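Local coordinates for putative cell invasion protein with MAC/Perforin domain (Bacteroides thetaiotaomicron VPI-5482, PDB 3KK7) that is of unproven function but carries the fold of the membrane-attack complex/perforin family, whose best-known members insert into membranes and form pores, at residues 66-71 / 219-224; 80-85 / 171-176; 109-114 / 137-142; 224-229 / 272-277. All blocks are in the same frame, centred on the assembly; numbering follows the deposited sequence.

Contact 1: 66-71 / 219-224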
loop_
_atom_site.group_PDB
_atom_site.type_symbol
_atom_site.label_atom_id
_atom_site.label_comp_id
_atom_site.label_asym_id
_atom_site.label_seq_id
_atom_site.Cartn_x
_atom_site.Cartn_y
_atom_site.Cartn_z
ATOM N N THR A 66 12.251 8.771 3.121
ATOM C CA THR A 66 12.915 10.063 3.180
ATOM C C THR A 66 12.002 11.245 2.768
ATOM O O THR A 66 12.310 12.394 3.073
ATOM C CB THR A 66 14.103 10.065 2.253
ATOM O OG1 THR A 66 13.638 10.032 0.878
ATOM C CG2 THR A 66 15.032 8.878 2.582
ATOM N N SER A 67 10.911 10.942 2.054
ATOM C CA SER A 67 9.927 11.916 1.549
ATOM C C SER A 67 10.401 12.615 0.275
ATOM O O SER A 67 9.727 13.499 -0.230
ATOM C CB SER A 67 9.509 12.953 2.604
ATOM O OG SER A 67 10.372 14.065 2.581
ATOM N N ILE A 68 11.561 12.208 -0.250
ATOM C CA ILE A 68 12.011 12.664 -1.548
ATOM C C ILE A 68 11.450 11.662 -2.547
ATOM O O ILE A 68 11.760 10.474 -2.508
ATOM C CB ILE A 68 13.513 12.746 -1.659
ATOM C CG1 ILE A 68 14.097 13.600 -0.525
ATOM C CG2 ILE A 68 13.884 13.361 -2.997
ATOM C CD1 ILE A 68 13.715 15.076 -0.558
ATOM N N ILE A 69 10.602 12.177 -3.430
ATOM C CA ILE A 69 9.887 11.375 -4.414
ATOM C C ILE A 69 10.867 10.721 -5.387
ATOM O O ILE A 69 11.639 11.407 -6.056
ATOM C CB ILE A 69 8.917 12.246 -5.227
ATOM C CG1 ILE A 69 7.898 12.930 -4.308
ATOM C CG2 ILE A 69 8.202 11.396 -6.292
ATOM C CD1 ILE A 69 7.292 14.176 -4.927
ATOM N N GLY A 70 10.819 9.398 -5.452
ATOM C CA GLY A 70 11.660 8.647 -6.376
ATOM C C GLY A 70 13.062 8.326 -5.886
ATOM O O GLY A 70 13.843 7.718 -6.613
ATOM N N ASP A 71 13.362 8.725 -4.651
ATOM C CA ASP A 71 14.632 8.460 -3.985
ATOM C C ASP A 71 14.818 6.939 -3.820
ATOM O O ASP A 71 13.980 6.279 -3.216
ATOM C CB ASP A 71 14.592 9.182 -2.618
ATOM C CG ASP A 71 15.844 8.977 -1.751
ATOM O OD1 ASP A 71 16.719 8.130 -2.052
ATOM O OD2 ASP A 71 15.920 9.695 -0.725
ATOM N N GLY A 219 19.676 7.813 -12.998
ATOM C CA GLY A 219 20.722 8.774 -13.235
ATOM C C GLY A 219 21.373 9.208 -11.943
ATOM O O GLY A 219 21.677 8.369 -11.095
ATOM N N GLY A 220 21.607 10.519 -11.832
ATOM C CA GLY A 220 22.060 11.165 -10.597
ATOM C C GLY A 220 21.131 12.329 -10.250
ATOM O O GLY A 220 20.510 12.876 -11.116
ATOM N N ARG A 221 21.022 12.699 -8.987
ATOM C CA ARG A 221 20.158 13.816 -8.592
ATOM C C ARG A 221 20.706 14.518 -7.376
ATOM O O ARG A 221 21.179 13.850 -6.464
ATOM C CB ARG A 221 18.769 13.300 -8.235
ATOM C CG ARG A 221 17.805 14.308 -7.596
ATOM C CD ARG A 221 16.449 13.644 -7.396
ATOM N NE ARG A 221 15.412 14.558 -6.940
ATOM C CZ ARG A 221 14.157 14.199 -6.676
ATOM N NH1 ARG A 221 13.773 12.939 -6.815
ATOM N NH2 ARG A 221 13.286 15.095 -6.251
ATOM N N ALA A 222 20.660 15.852 -7.363
ATOM C CA ALA A 222 20.884 16.586 -6.127
ATOM C C ALA A 222 19.524 17.129 -5.701
ATOM O O ALA A 222 18.771 17.648 -6.507
ATOM C CB ALA A 222 21.894 17.683 -6.310
ATOM N N SER A 223 19.219 16.970 -4.422
ATOM C CA SER A 223 17.941 17.318 -3.835
ATOM C C SER A 223 18.234 18.219 -2.673
ATOM O O SER A 223 19.058 17.895 -1.842
ATOM C CB SER A 223 17.282 16.062 -3.298
ATOM O OG SER A 223 16.083 16.395 -2.642
ATOM N N ALA A 224 17.580 19.369 -2.626
ATOM C CA ALA A 224 17.800 20.358 -1.589
ATOM C C ALA A 224 16.442 20.764 -1.017
ATOM O O ALA A 224 15.500 21.017 -1.782
ATOM C CB ALA A 224 18.520 21.582 -2.171
#
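Ile-68 lays its CG2 methyl over one face of the Arg-221 guanidinium, about 3.6 Å above the plane and displaced toward its rim, with NH2 the nearest nitrogen at 3.7 Å from CG2. The second branch of the same isoleucine reaches further along the strand, where CD1 comes to 3.4 Å from Ser-223 OG; the isoleucine thus rests on the side chains of two alternate strand residues, Arg-221 and Ser-223, which leave the same face of the strand. The polar part of the contact is a single short hydrogen bond. Arg-221 keeps CG anti to its own backbone N (chi1 171°) and runs extended to NE, which carries the guanidinium to the turn, where NH1 donates to Ile-69 O at 2.7 Å. The carbonyl oxygen is met almost head-on, with a C=O...N angle of 162°, and lies close to the guanidinium plane. Ile-69 and Gly-70 are the central residues of a type II beta turn from Ile-68 to Asp-71, and Gly-70 has the positive phi that such a turn favours at its third position. Thr-66 braces the loop from within: its OG1 accepts from Ile-68 N in an ST turn and donates to Asp-71 OD2, a carboxylate that also forms a salt bridge with Lys-296. Arg-221 NH1 has a second carbonyl partner in Ile-336 O. The loop is thereby held against strand 220-230 of the large antiparallel MACPF sheet, with helix 133-146 touching Ile-68 and Ile-69, strand 334-338 also against Ile-69, and strand 288-298 beside Arg-221.

Contact 2: 80-85 / 171-176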
loop_
_atom_site.group_PDB
_atom_site.type_symbol
_atom_site.label_atom_id
_atom_site.label_comp_id
_atom_site.label_asym_id
_atom_site.label_seq_id
_atom_site.Cartn_x
_atom_site.Cartn_y
_atom_site.Cartn_z
ATOM N N VAL A 80 7.627 -8.249 -6.742
ATOM C CA VAL A 80 7.699 -9.128 -7.898
ATOM C C VAL A 80 9.045 -9.819 -7.908
ATOM O O VAL A 80 10.075 -9.171 -7.713
ATOM C CB VAL A 80 7.497 -8.377 -9.228
ATOM C CG1 VAL A 80 7.442 -9.375 -10.364
ATOM C CG2 VAL A 80 6.205 -7.552 -9.200
ATOM N N ASN A 81 9.033 -11.144 -8.087
ATOM C CA ASN A 81 10.269 -11.883 -8.381
ATOM C C ASN A 81 10.652 -11.663 -9.858
ATOM O O ASN A 81 10.301 -12.475 -10.719
ATOM C CB ASN A 81 10.114 -13.373 -8.072
ATOM C CG ASN A 81 11.415 -14.162 -8.275
ATOM O OD1 ASN A 81 12.336 -13.685 -8.906
ATOM N ND2 ASN A 81 11.479 -15.365 -7.734
HETATM N N MSE A 82 11.375 -10.563 -10.116
HETATM C CA MSE A 82 11.785 -10.134 -11.455
HETATM C C MSE A 82 12.667 -11.120 -12.196
HETATM O O MSE A 82 12.510 -11.306 -13.388
HETATM C CB MSE A 82 12.526 -8.799 -11.377
HETATM C CG MSE A 82 11.648 -7.643 -10.979
HETATM SE SE MSE A 82 10.185 -7.250 -12.248
HETATM C CE MSE A 82 11.326 -6.839 -13.757
ATOM N N LYS A 83 13.614 -11.726 -11.506
ATOM C CA LYS A 83 14.479 -12.685 -12.148
ATOM C C LYS A 83 13.616 -13.837 -12.679
ATOM O O LYS A 83 13.767 -14.252 -13.824
ATOM C CB LYS A 83 15.567 -13.184 -11.197
ATOM C CG LYS A 83 16.349 -14.434 -11.692
ATOM C CD LYS A 83 17.448 -14.855 -10.704
ATOM C CE LYS A 83 18.443 -15.858 -11.315
ATOM N NZ LYS A 83 17.910 -17.249 -11.410
ATOM N N LYS A 84 12.713 -14.346 -11.859
ATOM C CA LYS A 84 11.861 -15.447 -12.301
ATOM C C LYS A 84 10.933 -15.027 -13.444
ATOM O O LYS A 84 10.756 -15.761 -14.408
ATOM C CB LYS A 84 11.036 -16.000 -11.151
ATOM C CG LYS A 84 10.335 -17.336 -11.470
ATOM C CD LYS A 84 9.328 -17.691 -10.378
ATOM C CE LYS A 84 8.724 -19.065 -10.613
ATOM N NZ LYS A 84 8.649 -19.842 -9.318
ATOM N N LEU A 85 10.352 -13.847 -13.338
ATOM C CA LEU A 85 9.434 -13.353 -14.361
ATOM C C LEU A 85 10.136 -13.219 -15.696
ATOM O O LEU A 85 9.606 -13.634 -16.712
ATOM C CB LEU A 85 8.819 -12.005 -13.955
ATOM C CG LEU A 85 7.885 -11.293 -14.947
ATOM C CD1 LEU A 85 6.583 -12.029 -15.161
ATOM C CD2 LEU A 85 7.629 -9.868 -14.433
ATOM N N LEU A 171 12.996 2.965 -16.782
ATOM C CA LEU A 171 12.636 1.543 -16.683
ATOM C C LEU A 171 11.180 1.410 -16.435
ATOM O O LEU A 171 10.657 2.126 -15.603
ATOM C CB LEU A 171 13.351 0.835 -15.542
ATOM C CG LEU A 171 14.738 0.298 -15.834
ATOM C CD1 LEU A 171 15.734 1.464 -15.894
ATOM C CD2 LEU A 171 15.113 -0.678 -14.728
ATOM N N ASN A 172 10.544 0.459 -17.116
ATOM C CA ASN A 172 9.125 0.188 -16.942
ATOM C C ASN A 172 8.832 -1.295 -16.831
ATOM O O ASN A 172 9.425 -2.100 -17.553
ATOM C CB ASN A 172 8.336 0.783 -18.098
ATOM C CG ASN A 172 8.327 2.299 -18.071
ATOM O OD1 ASN A 172 9.284 2.941 -18.532
ATOM N ND2 ASN A 172 7.259 2.886 -17.509
ATOM N N LEU A 173 7.940 -1.652 -15.909
ATOM C CA LEU A 173 7.381 -2.996 -15.849
ATOM C C LEU A 173 6.048 -2.928 -16.552
ATOM O O LEU A 173 5.313 -1.935 -16.413
ATOM C CB LEU A 173 7.130 -3.437 -14.415
ATOM C CG LEU A 173 6.480 -4.797 -14.100
ATOM C CD1 LEU A 173 7.374 -5.951 -14.430
ATOM C CD2 LEU A 173 6.188 -4.791 -12.600
ATOM N N GLN A 174 5.744 -3.977 -17.306
ATOM C CA GLN A 174 4.467 -4.136 -17.981
ATOM C C GLN A 174 3.344 -4.047 -16.966
ATOM O O GLN A 174 3.378 -4.746 -15.972
ATOM C CB GLN A 174 4.438 -5.516 -18.639
ATOM C CG GLN A 174 3.100 -5.947 -19.231
ATOM C CD GLN A 174 2.630 -5.027 -20.314
ATOM O OE1 GLN A 174 1.441 -4.745 -20.399
ATOM N NE2 GLN A 174 3.553 -4.535 -21.141
ATOM N N THR A 175 2.351 -3.201 -17.204
ATOM C CA THR A 175 1.258 -3.096 -16.240
ATOM C C THR A 175 -0.150 -3.384 -16.774
ATOM O O THR A 175 -1.128 -3.097 -16.088
ATOM C CB THR A 175 1.308 -1.745 -15.499
ATOM O OG1 THR A 175 1.267 -0.686 -16.444
ATOM C CG2 THR A 175 2.601 -1.660 -14.645
ATOM N N ALA A 176 -0.279 -3.991 -17.951
ATOM C CA ALA A 176 -1.603 -4.409 -18.390
ATOM C C ALA A 176 -2.197 -5.308 -17.299
ATOM O O ALA A 176 -1.498 -6.186 -16.749
ATOM C CB ALA A 176 -1.580 -5.138 -19.729
#
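The start of helix 82-88 packs against the end of strand 157-173, a long strand of the antiparallel sheet of the MACPF domain, just ahead of helix 177-186. Leu-173 is the strand residue that makes the contact, and it is met by three apolar side chains from the other segment. Its CD1 methyl is met by two of them, 3.8 Å from the selenium of Met-82 (selenomethionine, atom SE) and 3.9 Å from Leu-85 CD2. The other methyl, CD2, faces Val-80 CG2 more loosely at 4.4 Å. With CG of Leu-173 opposite the amide nitrogen (chi1 177°), the isobutyl group is carried toward the helix, and chi2 then sets CD2 by Val-80 and CD1 by the helical pair. Met-82 is bent at both chi2 and chi3, a fold that brings the selenium, and CE at 4.1 Å from Leu-173 CD1, round to the same methyl. Met-82 and Leu-85 lie one helical turn apart and therefore approach Leu-173 from the same side of the helix. Ile-183 of helix 177-186 touches both Val-80 and Leu-85, extending the apolar cluster, while Leu-56 touches Met-82. Asn-81 starts the helix as its N-cap: Lys-84 N donates to Asn-81 OD1 at 3.0 Å, reaching the oxygen from above the carbonyl plane with an N-H...O angle of 166°.

Contact 3: 109-114 / 137-142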
loop_
_atom_site.group_PDB
_atom_site.type_symbol
_atom_site.label_atom_id
_atom_site.label_comp_id
_atom_site.label_asym_id
_atom_site.label_seq_id
_atom_site.Cartn_x
_atom_site.Cartn_y
_atom_site.Cartn_z
ATOM N N SER A 109 3.932 26.937 1.491
ATOM C CA SER A 109 3.684 27.553 2.799
ATOM C C SER A 109 3.156 26.597 3.829
ATOM O O SER A 109 3.039 26.961 5.001
ATOM C CB SER A 109 2.643 28.664 2.677
ATOM O OG SER A 109 3.174 29.762 1.971
ATOM N N ASP A 110 2.769 25.406 3.409
ATOM C CA ASP A 110 2.265 24.433 4.363
ATOM C C ASP A 110 2.178 23.087 3.676
ATOM O O ASP A 110 2.424 22.987 2.457
ATOM C CB ASP A 110 0.915 24.868 4.991
ATOM C CG ASP A 110 -0.255 24.783 4.025
ATOM O OD1 ASP A 110 -0.340 23.833 3.221
ATOM O OD2 ASP A 110 -1.121 25.676 4.080
ATOM N N PHE A 111 1.809 22.066 4.443
ATOM C CA PHE A 111 1.926 20.705 3.964
ATOM C C PHE A 111 0.790 20.275 3.057
ATOM O O PHE A 111 0.927 19.290 2.367
ATOM C CB PHE A 111 2.264 19.767 5.124
ATOM C CG PHE A 111 3.590 20.107 5.731
ATOM C CD1 PHE A 111 4.773 19.757 5.083
ATOM C CD2 PHE A 111 3.674 20.906 6.849
ATOM C CE1 PHE A 111 6.029 20.147 5.611
ATOM C CE2 PHE A 111 4.908 21.310 7.364
ATOM C CZ PHE A 111 6.079 20.936 6.746
ATOM N N ASP A 112 -0.286 21.041 2.969
ATOM C CA ASP A 112 -1.262 20.792 1.917
ATOM C C ASP A 112 -0.771 21.404 0.628
ATOM O O ASP A 112 -0.880 20.798 -0.449
ATOM C CB ASP A 112 -2.634 21.334 2.281
ATOM C CG ASP A 112 -3.316 20.493 3.319
ATOM O OD1 ASP A 112 -2.968 19.292 3.460
ATOM O OD2 ASP A 112 -4.227 21.027 3.982
ATOM N N ARG A 113 -0.190 22.590 0.729
ATOM C CA ARG A 113 0.387 23.241 -0.440
ATOM C C ARG A 113 1.550 22.428 -1.030
ATOM O O ARG A 113 1.898 22.658 -2.171
ATOM C CB ARG A 113 0.872 24.649 -0.109
ATOM C CG ARG A 113 -0.203 25.598 0.471
ATOM C CD ARG A 113 -1.077 26.223 -0.551
ATOM N NE ARG A 113 -0.307 26.806 -1.642
ATOM C CZ ARG A 113 -0.837 27.231 -2.783
ATOM N NH1 ARG A 113 -2.158 27.168 -2.974
ATOM N NH2 ARG A 113 -0.052 27.734 -3.728
ATOM N N LEU A 114 2.149 21.517 -0.253
ATOM C CA LEU A 114 3.213 20.622 -0.741
ATOM C C LEU A 114 2.843 19.968 -2.083
ATOM O O LEU A 114 3.693 19.796 -2.974
ATOM C CB LEU A 114 3.508 19.522 0.294
ATOM C CG LEU A 114 4.541 18.450 -0.068
ATOM C CD1 LEU A 114 5.912 19.024 -0.552
ATOM C CD2 LEU A 114 4.738 17.517 1.140
ATOM N N PHE A 137 2.704 13.904 5.965
ATOM C CA PHE A 137 3.246 13.661 7.289
ATOM C C PHE A 137 4.754 13.404 7.230
ATOM O O PHE A 137 5.505 13.959 8.000
ATOM C CB PHE A 137 2.530 12.480 7.961
ATOM C CG PHE A 137 3.133 12.087 9.317
ATOM C CD1 PHE A 137 2.774 12.770 10.478
ATOM C CD2 PHE A 137 4.074 11.070 9.406
ATOM C CE1 PHE A 137 3.330 12.446 11.691
ATOM C CE2 PHE A 137 4.638 10.730 10.631
ATOM C CZ PHE A 137 4.263 11.422 11.777
ATOM N N GLY A 138 5.175 12.564 6.295
ATOM C CA GLY A 138 6.580 12.227 6.124
ATOM C C GLY A 138 7.419 13.417 5.736
ATOM O O GLY A 138 8.547 13.574 6.196
ATOM N N ARG A 139 6.886 14.288 4.901
ATOM C CA ARG A 139 7.669 15.441 4.521
ATOM C C ARG A 139 7.875 16.309 5.760
ATOM O O ARG A 139 9.014 16.677 6.055
ATOM C CB ARG A 139 7.049 16.217 3.342
ATOM C CG ARG A 139 7.684 17.578 3.015
ATOM C CD ARG A 139 9.167 17.472 2.738
ATOM N NE ARG A 139 9.471 16.635 1.565
ATOM C CZ ARG A 139 9.547 17.073 0.314
ATOM N NH1 ARG A 139 9.289 18.352 0.002
ATOM N NH2 ARG A 139 9.852 16.220 -0.647
ATOM N N GLN A 140 6.797 16.585 6.500
ATOM C CA GLN A 140 6.896 17.420 7.687
ATOM C C GLN A 140 7.851 16.812 8.707
ATOM O O GLN A 140 8.591 17.516 9.347
ATOM C CB GLN A 140 5.535 17.644 8.369
ATOM C CG GLN A 140 5.653 18.584 9.589
ATOM C CD GLN A 140 4.332 19.009 10.184
ATOM O OE1 GLN A 140 3.276 18.483 9.855
ATOM N NE2 GLN A 140 4.387 19.968 11.078
ATOM N N LYS A 141 7.789 15.500 8.870
ATOM C CA LYS A 141 8.663 14.795 9.794
ATOM C C LYS A 141 10.143 15.017 9.409
ATOM O O LYS A 141 10.976 15.331 10.260
ATOM C CB LYS A 141 8.267 13.307 9.834
ATOM C CG LYS A 141 9.189 12.422 10.655
ATOM C CD LYS A 141 8.604 11.001 10.853
ATOM C CE LYS A 141 9.565 10.084 11.622
ATOM N NZ LYS A 141 10.833 9.787 10.864
ATOM N N THR A 142 10.437 14.912 8.118
ATOM C CA THR A 142 11.759 15.156 7.607
ATOM C C THR A 142 12.173 16.597 7.819
ATOM O O THR A 142 13.297 16.856 8.275
ATOM C CB THR A 142 11.860 14.819 6.083
ATOM O OG1 THR A 142 11.459 13.467 5.874
ATOM C CG2 THR A 142 13.286 15.011 5.562
#
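Phe-111 and Gln-140 lie flat against each other, the phenyl ring and the side-chain amide stacked with their planes only 13° apart. Gln-140 CB stands over the middle of the ring, 3.7 Å from its centroid and 9° off the normal, a CH-pi contact. From there the glutamine chain, extended beyond CG, continues across the same face, with CG 3.6 Å from Phe-111 CE2. The ring also reaches the helix backbone, its CE1 lying 3.5 Å from Gln-140 CA, while Arg-139 CG meets the ring at its edge. Leu-114 and Arg-139 cross at a slant: Leu-114 CD2 presses on Arg-139 CB at 3.4 Å, and CD1 faces NH1 at 3.5 Å. Beyond CG, bends at chi2 and chi3 turn the guanidinium of the arginine to Ser-67 O, to which NH2 bonds, and to Glu-161, in a salt bridge. Asp-110 OD1 secures the turn by accepting from Arg-113 N in an Asx motif. Segment 109-114 follows strand 93-108 and rests on helix 133-146, while Arg-113 touches helix 236-249 and His-159 at the start of strand 157-173 meets the Phe-111 ring.

Contact 4: 224-229 / 272-277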
loop_
_atom_site.group_PDB
_atom_site.type_symbol
_atom_site.label_atom_id
_atom_site.label_comp_id
_atom_site.label_asym_id
_atom_site.label_seq_id
_atom_site.Cartn_x
_atom_site.Cartn_y
_atom_site.Cartn_z
ATOM N N ALA A 224 17.580 19.369 -2.626
ATOM C CA ALA A 224 17.800 20.358 -1.589
ATOM C C ALA A 224 16.442 20.764 -1.017
ATOM O O ALA A 224 15.500 21.017 -1.782
ATOM C CB ALA A 224 18.520 21.582 -2.171
ATOM N N LEU A 225 16.356 20.822 0.314
ATOM C CA LEU A 225 15.174 21.333 0.992
ATOM C C LEU A 225 15.546 22.651 1.633
ATOM O O LEU A 225 16.682 22.827 2.070
ATOM C CB LEU A 225 14.678 20.357 2.054
ATOM C CG LEU A 225 14.465 18.926 1.570
ATOM C CD1 LEU A 225 14.219 18.035 2.768
ATOM C CD2 LEU A 225 13.316 18.896 0.593
ATOM N N PHE A 226 14.583 23.570 1.669
ATOM C CA PHE A 226 14.774 24.902 2.212
ATOM C C PHE A 226 13.743 25.197 3.302
ATOM O O PHE A 226 12.555 24.787 3.227
ATOM C CB PHE A 226 14.638 25.980 1.124
ATOM C CG PHE A 226 15.635 25.860 -0.002
ATOM C CD1 PHE A 226 15.517 24.870 -0.955
ATOM C CD2 PHE A 226 16.651 26.758 -0.134
ATOM C CE1 PHE A 226 16.411 24.780 -1.983
ATOM C CE2 PHE A 226 17.545 26.650 -1.157
ATOM C CZ PHE A 226 17.417 25.669 -2.082
ATOM N N TYR A 227 14.207 25.924 4.309
ATOM C CA TYR A 227 13.351 26.387 5.379
ATOM C C TYR A 227 13.596 27.869 5.596
ATOM O O TYR A 227 14.658 28.261 6.055
ATOM C CB TYR A 227 13.613 25.570 6.643
ATOM C CG TYR A 227 12.719 25.953 7.799
ATOM C CD1 TYR A 227 13.085 26.964 8.674
ATOM C CD2 TYR A 227 11.497 25.279 8.038
ATOM C CE1 TYR A 227 12.257 27.313 9.755
ATOM C CE2 TYR A 227 10.670 25.631 9.128
ATOM C CZ TYR A 227 11.068 26.643 9.972
ATOM O OH TYR A 227 10.289 27.007 11.030
ATOM N N GLY A 228 12.608 28.686 5.222
ATOM C CA GLY A 228 12.672 30.155 5.334
ATOM C C GLY A 228 11.664 30.801 6.293
ATOM O O GLY A 228 10.506 30.356 6.425
ATOM N N VAL A 229 12.124 31.858 6.976
ATOM C CA VAL A 229 11.234 32.725 7.744
ATOM C C VAL A 229 11.088 34.028 6.949
ATOM O O VAL A 229 12.029 34.831 6.863
ATOM C CB VAL A 229 11.747 32.968 9.163
ATOM C CG1 VAL A 229 10.895 34.005 9.881
ATOM C CG2 VAL A 229 11.765 31.647 9.924
ATOM N N LEU A 272 28.494 23.019 -11.032
ATOM C CA LEU A 272 27.266 23.008 -10.240
ATOM C C LEU A 272 27.546 23.387 -8.773
ATOM O O LEU A 272 28.439 22.831 -8.122
ATOM C CB LEU A 272 26.571 21.638 -10.337
ATOM C CG LEU A 272 25.276 21.473 -9.530
ATOM C CD1 LEU A 272 24.217 22.388 -10.093
ATOM C CD2 LEU A 272 24.801 20.030 -9.506
ATOM N N SER A 273 26.780 24.330 -8.252
ATOM C CA SER A 273 26.936 24.696 -6.855
ATOM C C SER A 273 25.644 25.205 -6.321
ATOM O O SER A 273 24.836 25.762 -7.065
ATOM C CB SER A 273 27.999 25.769 -6.679
ATOM O OG SER A 273 27.617 26.972 -7.316
ATOM N N ILE A 274 25.461 25.002 -5.020
ATOM C CA ILE A 274 24.294 25.514 -4.297
ATOM C C ILE A 274 24.809 26.497 -3.241
ATOM O O ILE A 274 25.922 26.329 -2.735
ATOM C CB ILE A 274 23.502 24.372 -3.666
ATOM C CG1 ILE A 274 22.198 24.866 -3.082
ATOM C CG2 ILE A 274 24.322 23.680 -2.595
ATOM C CD1 ILE A 274 21.305 23.701 -2.619
ATOM N N GLY A 275 24.004 27.516 -2.935
ATOM C CA GLY A 275 24.383 28.593 -2.019
ATOM C C GLY A 275 24.471 29.902 -2.781
ATOM O O GLY A 275 24.736 29.905 -3.974
ATOM N N THR A 276 24.218 31.018 -2.115
ATOM C CA THR A 276 24.363 32.326 -2.738
ATOM C C THR A 276 25.663 32.965 -2.244
ATOM O O THR A 276 26.255 32.516 -1.259
ATOM C CB THR A 276 23.189 33.238 -2.360
ATOM O OG1 THR A 276 23.082 33.295 -0.938
ATOM C CG2 THR A 276 21.907 32.709 -2.893
ATOM N N LYS A 277 26.122 33.996 -2.938
ATOM C CA LYS A 277 27.153 34.873 -2.395
ATOM C C LYS A 277 26.816 36.264 -2.857
ATOM O O LYS A 277 25.861 36.467 -3.616
ATOM C CB LYS A 277 28.564 34.477 -2.854
#
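Ile-274 CD1 carries a wholly apolar contact between strand 271-274 and strand 220-230, 3.5 Å from Ala-224 CB and 4.4 Å from Phe-226 CZ. Ile-274 points CG1 directly away from its amide nitrogen (chi1 -172°), and with chi2 also near 180° the chain to CD1 is stretched straight out, so that the terminal methyl is what arrives at the other strand. Ala-224 turns its short side chain to meet it. Phe-226, two residues on along the strand, behaves differently: its CB is not aimed at Ile-274, but the outer part of the ring swings nearer, and CD1 of Ile-274 approaches the ring obliquely. The two strands belong to different sheets. Strand 220-230 is part of the large, bent antiparallel sheet that forms the body of the MACPF domain, while strand 271-274 is the middle of a three-stranded antiparallel sheet that also holds strands 251-254 and 318-319. The nearest CA atoms, those of Ala-224 and Ile-274, are 8.7 Å apart, a spacing of one sheet laid over another rather than of paired strands. Backbone hydrogen bonding of the first segment runs instead within its own sheet, where Ala-224 and Phe-226 pair with Leu-162 and Gly-160 and Leu-225 pairs with Ser-294. Further apolar packing surrounds the pair: Ile-295 touches both Ala-224 and Ile-274, Tyr-293 touches Ile-274 and Phe-226, and Met-243 and Ile-247 of helix 236-249 press on the Phe-226 ring.

Going from the N terminus, the chain lays down 66-71 and then 80-85 before the first contact closes, at 137-142, which packs back on 109-114. Contact 2 closes next, at 171-176, and contact 1 at 219-224, so contact 3 nests inside contact 2 and contact 2 inside contact 1. Contact 4 follows in series, closing at 272-277, and shares Ala-224 with contact 1. Contacts 1 and 3 touch through Ser-67 O and Arg-139 NH2, and both reach Leu-225 of contact 4 by packing. Contact 2 touches none of the others. Contacts 1, 2 and 4 tie a loop, a helix start and a smaller sheet to the large MACPF sheet; contact 3 joins a loop to helix 133-146.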